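Local structure of cGAS/DncV-like nucleotidyltransferase in E. coli homolog (Elizabethkingia meningoseptica ATCC 13253 = NBRC 12535, 6E0N) at residues V42-Q47 against I64-D69; T54-N59 against M192-K197. The protein synthesizes cyclic nucleotides, probably cyclic dinucleotides made from ATP or GTP with magnesium, as second messengers of a CBASS antiphage defence system. All coordinates share one frame; numbering follows the deposited sequence.

Contact 1 pairs strand 42-47, an edge strand of the nucleotidyltransferase sheet, with strand 62-68, which joins it to strand 135-147; contact 2 joins the loop between helix 48-52 and strand 62-68 to helix 188-205. Their centres lie about 24 Å apart on opposite sides of the chain's centre; the nearest atoms are about 8 Å apart and do not touch. Along the chain the segments alternate: 42-47, 54-59, 64-69, 192-197, so the connection between the paired strands of contact 1 also supplies the loop of contact 2. Gln47 of contact 1 lies against the ribose of the chain C GTP while Lys197 of contact 2 bonds its triphosphate, so one nucleotide is contacted from two parts of the fold.

Contact 1 (V42-Q47 against I64-D69); sequences VTIFLQ and IVMRYD. With APC (diphosphomethylphosphonic acid adenosyl ester), chain B; GTP (guanosine-5'-triphosphate), chain C.
An antiparallel strand pair at the edge of the nucleotidyltransferase sheet joins Val42-Gln47, on the edge strand, to Ile64-Asp69, whose strand continues the sheet to strand 135-147; its Gln47 end opens onto the nucleotide site. Thr43 and Arg67 form one hydrogen-bonded pair, with Arg67 N 2.8 Å from Thr43 O, and Phe45 and Val65 form the next, with Val65 N 2.7 Å from Phe45 O.

Phe45 takes chi1 63°, which sets CG between its own N and carbonyl carbon and brings the ring across the neighbouring strand. Val65 CB then sits over one ring face in a CH-pi contact, 3.8 Å from the ring centroid, while Arg67 CB comes to the ring's edge. At the far end, Asp69 OD2 accepts two good bonds: Thr43 OG1 donates to its syn lone pair at 2.6 Å, and Arg67 NE to its anti lone pair at 2.8 Å, the latter within a salt bridge, OD2 lying close to the guanidinium plane, at its edge. Arg67 NH2 gives OD2 a further, weak bond.

In this CD-NTase fold the other face, bearing Ile44, Ile64 and Met66, packs against helix 21-38; here Ile44 CG2 meets Ile64 CG2 at 3.7 Å. Val65 CG2 lies at 3.5 Å from Gln47 CG, against the extended aliphatic part of Gln47. Gln47 NE2 donates to N3 of the ATP analogue APC at 2.8 Å, and more distantly to its O2', so the amide touches base and ribose.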
loop_
_atom_site.group_PDB
_atom_site.type_symbol
_atom_site.label_atom_id
_atom_site.label_comp_id
_atom_site.label_asym_id
_atom_site.label_seq_id
_atom_site.Cartn_x
_atom_site.Cartn_y
_atom_site.Cartn_z
ATOM N N VAL A 42 4.409 18.895 -11.625
ATOM C CA VAL A 42 4.224 17.698 -10.815
ATOM C C VAL A 42 3.725 16.557 -11.694
ATOM O O VAL A 42 3.079 16.770 -12.722
ATOM C CB VAL A 42 3.244 17.924 -9.638
ATOM C CG1 VAL A 42 3.790 18.966 -8.677
ATOM C CG2 VAL A 42 1.862 18.326 -10.154
ATOM N N THR A 43 4.040 15.336 -11.270
ATOM C CA THR A 43 3.396 14.130 -11.773
ATOM C C THR A 43 2.428 13.647 -10.702
ATOM O O THR A 43 2.809 13.516 -9.533
ATOM C CB THR A 43 4.425 13.031 -12.039
ATOM O OG1 THR A 43 5.339 13.457 -13.052
ATOM C CG2 THR A 43 3.732 11.740 -12.485
ATOM N N ILE A 44 1.181 13.398 -11.092
ATOM C CA ILE A 44 0.162 12.871 -10.191
ATOM C C ILE A 44 -0.108 11.424 -10.571
ATOM O O ILE A 44 -0.324 11.115 -11.747
ATOM C CB ILE A 44 -1.118 13.730 -10.222
ATOM C CG1 ILE A 44 -0.813 15.112 -9.629
ATOM C CG2 ILE A 44 -2.232 13.053 -9.452
ATOM C CD1 ILE A 44 -1.926 16.123 -9.768
ATOM N N PHE A 45 -0.073 10.535 -9.580
ATOM C CA PHE A 45 -0.343 9.124 -9.797
ATOM C C PHE A 45 -0.843 8.525 -8.494
ATOM O O PHE A 45 -0.819 9.167 -7.443
ATOM C CB PHE A 45 0.892 8.378 -10.325
ATOM C CG PHE A 45 2.060 8.372 -9.380
ATOM C CD1 PHE A 45 2.953 9.431 -9.352
ATOM C CD2 PHE A 45 2.282 7.296 -8.537
ATOM C CE1 PHE A 45 4.036 9.422 -8.492
ATOM C CE2 PHE A 45 3.357 7.286 -7.673
ATOM C CZ PHE A 45 4.237 8.348 -7.651
ATOM N N LEU A 46 -1.303 7.286 -8.571
ATOM C CA LEU A 46 -1.821 6.607 -7.397
ATOM C C LEU A 46 -0.789 5.644 -6.830
ATOM O O LEU A 46 0.060 5.107 -7.546
ATOM C CB LEU A 46 -3.087 5.815 -7.730
ATOM C CG LEU A 46 -4.262 6.577 -8.337
ATOM C CD1 LEU A 46 -5.459 5.617 -8.480
ATOM C CD2 LEU A 46 -4.620 7.795 -7.522
ATOM N N GLN A 47 -0.876 5.421 -5.526
ATOM C CA GLN A 47 -0.204 4.309 -4.877
ATOM C C GLN A 47 -1.210 3.668 -3.928
ATOM O O GLN A 47 -2.364 4.070 -3.851
ATOM C CB GLN A 47 1.056 4.772 -4.142
ATOM C CG GLN A 47 0.774 5.614 -2.945
ATOM C CD GLN A 47 2.024 5.898 -2.147
ATOM O OE1 GLN A 47 3.137 5.673 -2.621
ATOM N NE2 GLN A 47 1.850 6.393 -0.925
ATOM N N ILE A 64 -3.231 9.566 -3.340
ATOM C CA ILE A 64 -2.871 10.311 -4.540
ATOM C C ILE A 64 -1.498 10.925 -4.303
ATOM O O ILE A 64 -1.340 11.795 -3.440
ATOM C CB ILE A 64 -3.908 11.392 -4.868
ATOM C CG1 ILE A 64 -5.289 10.762 -5.042
ATOM C CG2 ILE A 64 -3.492 12.159 -6.111
ATOM C CD1 ILE A 64 -6.418 11.767 -5.155
ATOM N N VAL A 65 -0.509 10.486 -5.072
ATOM C CA VAL A 65 0.850 11.001 -4.951
ATOM C C VAL A 65 1.004 12.212 -5.860
ATOM O O VAL A 65 0.598 12.180 -7.029
ATOM C CB VAL A 65 1.882 9.918 -5.307
ATOM C CG1 VAL A 65 3.295 10.460 -5.101
ATOM C CG2 VAL A 65 1.660 8.662 -4.481
ATOM N N MET A 66 1.583 13.284 -5.326
ATOM C CA MET A 66 1.917 14.470 -6.117
ATOM C C MET A 66 3.430 14.653 -6.065
ATOM O O MET A 66 3.963 15.216 -5.102
ATOM C CB MET A 66 1.203 15.715 -5.612
ATOM C CG MET A 66 1.321 16.873 -6.591
ATOM S SD MET A 66 1.021 18.502 -5.892
ATOM C CE MET A 66 2.529 18.753 -4.956
ATOM N N ARG A 67 4.116 14.196 -7.108
ATOM C CA ARG A 67 5.574 14.231 -7.165
ATOM C C ARG A 67 6.011 15.523 -7.845
ATOM O O ARG A 67 5.829 15.690 -9.054
ATOM C CB ARG A 67 6.082 13.019 -7.940
ATOM C CG ARG A 67 7.596 12.876 -7.970
ATOM C CD ARG A 67 8.025 11.686 -8.816
ATOM N NE ARG A 67 7.685 11.879 -10.221
ATOM C CZ ARG A 67 7.682 10.913 -11.132
ATOM N NH1 ARG A 67 8.009 9.672 -10.794
ATOM N NH2 ARG A 67 7.346 11.191 -12.381
ATOM N N TYR A 68 6.587 16.436 -7.070
ATOM C CA TYR A 68 7.164 17.653 -7.629
ATOM C C TYR A 68 8.499 17.275 -8.257
ATOM O O TYR A 68 9.435 16.880 -7.555
ATOM C CB TYR A 68 7.348 18.718 -6.553
ATOM C CG TYR A 68 7.645 20.077 -7.142
ATOM C CD1 TYR A 68 8.942 20.443 -7.475
ATOM C CD2 TYR A 68 6.622 20.985 -7.394
ATOM C CE1 TYR A 68 9.213 21.681 -8.024
ATOM C CE2 TYR A 68 6.882 22.219 -7.944
ATOM C CZ TYR A 68 8.177 22.562 -8.259
ATOM O OH TYR A 68 8.434 23.797 -8.806
ATOM N N ASP A 69 8.595 17.373 -9.587
ATOM C CA ASP A 69 9.716 16.765 -10.285
ATOM C C ASP A 69 10.184 17.596 -11.471
ATOM O O ASP A 69 10.809 17.053 -12.385
ATOM C CB ASP A 69 9.341 15.353 -10.752
ATOM C CG ASP A 69 8.054 15.330 -11.565
ATOM O OD1 ASP A 69 7.637 16.398 -12.071
ATOM O OD2 ASP A 69 7.457 14.244 -11.697
HETATM P PG APC B . -1.244 10.809 11.621
HETATM O O1G APC B . -2.527 10.039 11.416
HETATM O O2G APC B . -1.460 12.274 11.320
HETATM O O3G APC B . -0.793 10.645 13.053
HETATM P PB APC B . -0.443 9.735 9.117
HETATM O O1B APC B . -1.894 9.503 8.911
HETATM O O2B APC B . 0.191 10.555 8.055
HETATM O O3B APC B . -0.083 10.216 10.624
HETATM P PA APC B . -0.650 7.038 7.672
HETATM O O1A APC B . -2.125 7.225 7.837
HETATM O O2A APC B . -0.296 5.547 7.855
HETATM C C3A APC B . 0.220 8.078 8.973
HETATM O "O5'" APC B . -0.044 7.493 6.213
HETATM C "C5'" APC B . -0.724 8.530 5.588
HETATM C "C4'" APC B . -0.589 8.308 4.060
HETATM O "O4'" APC B . 0.650 8.500 3.719
HETATM C "C3'" APC B . -0.929 6.840 3.739
HETATM O "O3'" APC B . -2.198 6.763 3.263
HETATM C "C2'" APC B . 0.097 6.447 2.664
HETATM O "O2'" APC B . -0.532 6.582 1.311
HETATM C "C1'" APC B . 1.093 7.276 2.773
HETATM N N9 APC B . 2.215 6.589 3.398
HETATM C C8 APC B . 2.459 6.178 4.656
HETATM N N7 APC B . 3.662 5.587 4.681
HETATM C C5 APC B . 4.166 5.631 3.438
HETATM C C6 APC B . 5.352 5.183 2.892
HETATM N N6 APC B . 6.508 4.499 3.432
HETATM N N1 APC B . 5.606 5.358 1.605
HETATM C C2 APC B . 4.700 5.981 0.822
HETATM N N3 APC B . 3.542 6.422 1.360
HETATM C C4 APC B . 3.275 6.246 2.657
HETATM P PG GTP C . -4.848 0.307 2.855
HETATM O O1G GTP C . -6.126 -0.431 2.524
HETATM O O2G GTP C . -4.561 0.146 4.328
HETATM O O3G GTP C . -4.990 1.775 2.514
HETATM O O3B GTP C . -3.649 -0.379 2.028
HETATM P PB GTP C . -2.613 0.446 1.117
HETATM O O1B GTP C . -3.274 1.654 0.490
HETATM O O2B GTP C . -2.064 -0.502 0.079
HETATM O O3A GTP C . -1.402 0.889 2.073
HETATM P PA GTP C . -1.259 2.379 2.671
HETATM O O1A GTP C . -2.536 3.172 2.514
HETATM O O2A GTP C . -0.834 2.305 4.118
HETATM O "O5'" GTP C . -0.085 3.040 1.797
HETATM C "C5'" GTP C . -0.264 3.233 0.427
HETATM C "C4'" GTP C . 1.001 2.847 -0.302
HETATM O "O4'" GTP C . 2.108 3.545 0.300
HETATM C "C3'" GTP C . 1.386 1.362 -0.337
HETATM O "O3'" GTP C . 0.885 0.694 -1.445
HETATM C "C2'" GTP C . 2.931 1.444 -0.433
HETATM O "O2'" GTP C . 3.287 1.494 -1.787
HETATM C "C1'" GTP C . 3.284 2.747 0.304
HETATM N N9 GTP C . 3.691 2.383 1.668
HETATM C C8 GTP C . 2.917 2.432 2.793
HETATM N N7 GTP C . 3.659 2.004 3.839
HETATM C C5 GTP C . 4.898 1.691 3.392
HETATM C C6 GTP C . 6.038 1.213 4.026
HETATM O O6 GTP C . 6.030 0.997 5.236
HETATM N N1 GTP C . 7.180 0.981 3.286
HETATM C C2 GTP C . 7.184 1.226 1.927
HETATM N N2 GTP C . 8.279 1.001 1.207
HETATM N N3 GTP C . 6.051 1.695 1.303
HETATM C C4 GTP C . 4.929 1.925 2.024
#

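Contact 2 (T54-N59 against M192-K197). With GTP (guanosine-5'-triphosphate), chain D; GTP (guanosine-5'-triphosphate), chain C.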
loop_
_atom_site.group_PDB
_atom_site.type_symbol
_atom_site.label_atom_id
_atom_site.label_comp_id
_atom_site.label_asym_id
_atom_site.label_seq_id
_atom_site.Cartn_x
_atom_site.Cartn_y
_atom_site.Cartn_z
ATOM N N THR A 54 -6.006 -3.798 -3.972
ATOM C CA THR A 54 -6.059 -4.620 -2.768
ATOM C C THR A 54 -7.061 -4.098 -1.744
ATOM O O THR A 54 -6.948 -4.415 -0.557
ATOM C CB THR A 54 -4.670 -4.730 -2.139
ATOM O OG1 THR A 54 -4.192 -3.419 -1.805
ATOM C CG2 THR A 54 -3.692 -5.385 -3.100
ATOM N N ASN A 55 -8.046 -3.319 -2.176
ATOM C CA ASN A 55 -9.039 -2.772 -1.262
ATOM C C ASN A 55 -10.037 -3.841 -0.835
ATOM O O ASN A 55 -10.544 -4.606 -1.665
ATOM C CB ASN A 55 -9.802 -1.637 -1.937
ATOM C CG ASN A 55 -9.074 -0.314 -1.857
ATOM O OD1 ASN A 55 -8.624 0.093 -0.787
ATOM N ND2 ASN A 55 -8.951 0.366 -2.993
ATOM N N VAL A 56 -10.330 -3.884 0.459
ATOM C CA VAL A 56 -11.286 -4.850 0.990
ATOM C C VAL A 56 -12.334 -4.162 1.856
ATOM O O VAL A 56 -13.114 -4.824 2.552
ATOM C CB VAL A 56 -10.577 -5.968 1.776
ATOM C CG1 VAL A 56 -9.555 -6.675 0.900
ATOM C CG2 VAL A 56 -9.910 -5.396 3.028
ATOM N N ARG A 57 -12.367 -2.834 1.818
ATOM C CA ARG A 57 -13.335 -2.064 2.583
ATOM C C ARG A 57 -14.071 -1.109 1.657
ATOM O O ARG A 57 -13.473 -0.534 0.742
ATOM C CB ARG A 57 -12.665 -1.274 3.714
ATOM C CG ARG A 57 -11.879 -2.142 4.679
ATOM C CD ARG A 57 -11.726 -1.491 6.046
ATOM N NE ARG A 57 -12.574 -2.134 7.051
ATOM C CZ ARG A 57 -12.412 -2.000 8.363
ATOM N NH1 ARG A 57 -11.428 -1.249 8.838
ATOM N NH2 ARG A 57 -13.230 -2.623 9.201
ATOM N N GLN A 58 -15.369 -0.947 1.896
ATOM C CA GLN A 58 -16.165 -0.045 1.081
ATOM C C GLN A 58 -15.729 1.393 1.323
ATOM O O GLN A 58 -15.376 1.773 2.443
ATOM C CB GLN A 58 -17.644 -0.182 1.439
ATOM C CG GLN A 58 -18.195 -1.590 1.329
ATOM C CD GLN A 58 -19.691 -1.651 1.588
ATOM O OE1 GLN A 58 -20.206 -1.011 2.507
ATOM N NE2 GLN A 58 -20.399 -2.417 0.765
ATOM N N ASN A 59 -15.747 2.196 0.260
ATOM C CA ASN A 59 -15.495 3.634 0.368
ATOM C C ASN A 59 -14.121 3.918 0.973
ATOM O O ASN A 59 -13.945 4.870 1.734
ATOM C CB ASN A 59 -16.610 4.326 1.159
ATOM C CG ASN A 59 -16.795 5.776 0.765
ATOM O OD1 ASN A 59 -17.236 6.074 -0.344
ATOM N ND2 ASN A 59 -16.472 6.687 1.679
ATOM N N MET A 192 -5.018 -13.715 -1.974
ATOM C CA MET A 192 -4.599 -14.090 -0.629
ATOM C C MET A 192 -4.267 -12.861 0.209
ATOM O O MET A 192 -4.564 -12.823 1.408
ATOM C CB MET A 192 -3.398 -15.028 -0.703
ATOM C CG MET A 192 -3.733 -16.410 -1.250
ATOM S SD MET A 192 -4.917 -17.309 -0.225
ATOM C CE MET A 192 -6.118 -17.819 -1.454
ATOM N N VAL A 193 -3.642 -11.852 -0.401
ATOM C CA VAL A 193 -3.417 -10.591 0.303
ATOM C C VAL A 193 -4.741 -10.025 0.799
ATOM O O VAL A 193 -4.864 -9.597 1.954
ATOM C CB VAL A 193 -2.680 -9.591 -0.605
ATOM C CG1 VAL A 193 -2.743 -8.190 0.001
ATOM C CG2 VAL A 193 -1.244 -10.017 -0.820
ATOM N N ARG A 194 -5.752 -10.004 -0.073
ATOM C CA ARG A 194 -7.041 -9.439 0.312
ATOM C C ARG A 194 -7.666 -10.229 1.454
ATOM O O ARG A 194 -8.210 -9.642 2.397
ATOM C CB ARG A 194 -7.973 -9.375 -0.896
ATOM C CG ARG A 194 -7.516 -8.401 -1.968
ATOM C CD ARG A 194 -8.515 -8.328 -3.139
ATOM N NE ARG A 194 -7.858 -7.864 -4.357
ATOM C CZ ARG A 194 -7.758 -8.576 -5.475
ATOM N NH1 ARG A 194 -8.305 -9.786 -5.561
ATOM N NH2 ARG A 194 -7.127 -8.069 -6.520
ATOM N N ILE A 195 -7.585 -11.563 1.398
ATOM C CA ILE A 195 -8.108 -12.381 2.492
ATOM C C ILE A 195 -7.426 -12.015 3.805
ATOM O O ILE A 195 -8.081 -11.839 4.840
ATOM C CB ILE A 195 -7.956 -13.879 2.174
ATOM C CG1 ILE A 195 -8.925 -14.290 1.068
ATOM C CG2 ILE A 195 -8.166 -14.699 3.442
ATOM C CD1 ILE A 195 -8.624 -15.647 0.470
ATOM N N LEU A 196 -6.095 -11.915 3.789
ATOM C CA LEU A 196 -5.369 -11.615 5.019
ATOM C C LEU A 196 -5.646 -10.202 5.515
ATOM O O LEU A 196 -5.622 -9.965 6.728
ATOM C CB LEU A 196 -3.876 -11.862 4.818
ATOM C CG LEU A 196 -3.492 -13.335 4.676
ATOM C CD1 LEU A 196 -2.016 -13.474 4.314
ATOM C CD2 LEU A 196 -3.792 -14.109 5.951
ATOM N N LYS A 197 -5.913 -9.255 4.607
ATOM C CA LYS A 197 -6.319 -7.919 5.035
ATOM C C LYS A 197 -7.683 -7.951 5.714
ATOM O O LYS A 197 -7.903 -7.250 6.711
ATOM C CB LYS A 197 -6.322 -6.955 3.849
ATOM C CG LYS A 197 -4.927 -6.570 3.378
ATOM C CD LYS A 197 -4.959 -5.629 2.176
ATOM C CE LYS A 197 -5.514 -4.258 2.548
ATOM N NZ LYS A 197 -5.339 -3.274 1.439
HETATM P PG GTP D . -8.434 -10.039 -9.437
HETATM O O1G GTP D . -8.774 -10.890 -8.238
HETATM O O2G GTP D . -6.986 -9.616 -9.346
HETATM O O3G GTP D . -8.704 -10.809 -10.711
HETATM O O3B GTP D . -9.353 -8.712 -9.356
HETATM P PB GTP D . -9.992 -7.889 -10.584
HETATM O O1B GTP D . -10.845 -6.772 -10.044
HETATM O O2B GTP D . -10.788 -8.795 -11.484
HETATM O O3A GTP D . -8.734 -7.240 -11.349
HETATM P PA GTP D . -8.300 -7.664 -12.830
HETATM O O1A GTP D . -8.714 -9.085 -13.144
HETATM O O2A GTP D . -6.802 -7.513 -12.973
HETATM O "O5'" GTP D . -8.993 -6.636 -13.847
HETATM C "C5'" GTP D . -8.507 -5.325 -13.972
HETATM C "C4'" GTP D . -9.301 -4.654 -15.075
HETATM O "O4'" GTP D . -8.706 -4.953 -16.351
HETATM C "C3'" GTP D . -10.756 -5.134 -15.166
HETATM O "O3'" GTP D . -11.569 -4.039 -15.505
HETATM C "C2'" GTP D . -10.775 -6.166 -16.309
HETATM O "O2'" GTP D . -11.988 -6.187 -16.975
HETATM C "C1'" GTP D . -9.634 -5.658 -17.209
HETATM N N9 GTP D . -8.942 -6.659 -18.009
HETATM C C8 GTP D . -9.233 -7.979 -18.069
HETATM N N7 GTP D . -8.392 -8.557 -18.953
HETATM C C5 GTP D . -7.589 -7.602 -19.476
HETATM C C6 GTP D . -6.563 -7.646 -20.412
HETATM O O6 GTP D . -6.239 -8.712 -20.937
HETATM N N1 GTP D . -5.907 -6.483 -20.755
HETATM C C2 GTP D . -6.271 -5.288 -20.165
HETATM N N2 GTP D . -5.633 -4.175 -20.498
HETATM N N3 GTP D . -7.290 -5.248 -19.235
HETATM C C4 GTP D . -7.936 -6.392 -18.895
HETATM P PG GTP C . -4.848 0.307 2.855
HETATM O O1G GTP C . -6.126 -0.431 2.524
HETATM O O2G GTP C . -4.561 0.146 4.328
HETATM O O3G GTP C . -4.990 1.775 2.514
HETATM O O3B GTP C . -3.649 -0.379 2.028
HETATM P PB GTP C . -2.613 0.446 1.117
HETATM O O1B GTP C . -3.274 1.654 0.490
HETATM O O2B GTP C . -2.064 -0.502 0.079
HETATM O O3A GTP C . -1.402 0.889 2.073
HETATM P PA GTP C . -1.259 2.379 2.671
HETATM O O1A GTP C . -2.536 3.172 2.514
HETATM O O2A GTP C . -0.834 2.305 4.118
HETATM O "O5'" GTP C . -0.085 3.040 1.797
HETATM C "C5'" GTP C . -0.264 3.233 0.427
HETATM C "C4'" GTP C . 1.001 2.847 -0.302
HETATM O "O4'" GTP C . 2.108 3.545 0.300
HETATM C "C3'" GTP C . 1.386 1.362 -0.337
HETATM O "O3'" GTP C . 0.885 0.694 -1.445
HETATM C "C2'" GTP C . 2.931 1.444 -0.433
HETATM O "O2'" GTP C . 3.287 1.494 -1.787
HETATM C "C1'" GTP C . 3.284 2.747 0.304
HETATM N N9 GTP C . 3.691 2.383 1.668
HETATM C C8 GTP C . 2.917 2.432 2.793
HETATM N N7 GTP C . 3.659 2.004 3.839
HETATM C C5 GTP C . 4.898 1.691 3.392
HETATM C C6 GTP C . 6.038 1.213 4.026
HETATM O O6 GTP C . 6.030 0.997 5.236
HETATM N N1 GTP C . 7.180 0.981 3.286
HETATM C C2 GTP C . 7.184 1.226 1.927
HETATM N N2 GTP C . 8.279 1.001 1.207
HETATM N N3 GTP C . 6.051 1.695 1.303
HETATM C C4 GTP C . 4.929 1.925 2.024
#
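Lys197 reaches from helix 188-205 to the Thr54-Asn59 loop, its NZ 2.8 Å from Thr54 O. The ammonium approaches from above the carbonyl plane, 50° out of it. A bend at chi3 (68°) in an otherwise extended side chain turns CE and NZ across the Thr54 side chain, where Thr54 OG1 adds a weak bond. NZ also donates to O1G of the chain C GTP at 3.1 Å and bonds with Ser216 OG, so protein and nucleotide together fix its position.

One turn back, Arg194 runs straight from CG to NE and carries its guanidinium past Thr54 CA, which lies at the group's edge, to a second GTP, chain D. There the two terminal nitrogens take separate gamma-phosphate oxygens: NH1 bonds O1G at 2.9 Å, and NH2 bonds O2G at 3.2 Å, almost straight at 174°. Ser12 O and Asn53 O also accept from this guanidinium.

Val56 fits between the CB ends of these two side chains, CG1 against Arg194 CB at 3.6 Å and CG2 against Lys197 CB at 4.0 Å. The loop between helix 48-52 and strand 62-68 thus docks on a helix whose basic residues meet triphosphates, with Lys197 belonging to the GTP-binding site of this CD-NTase.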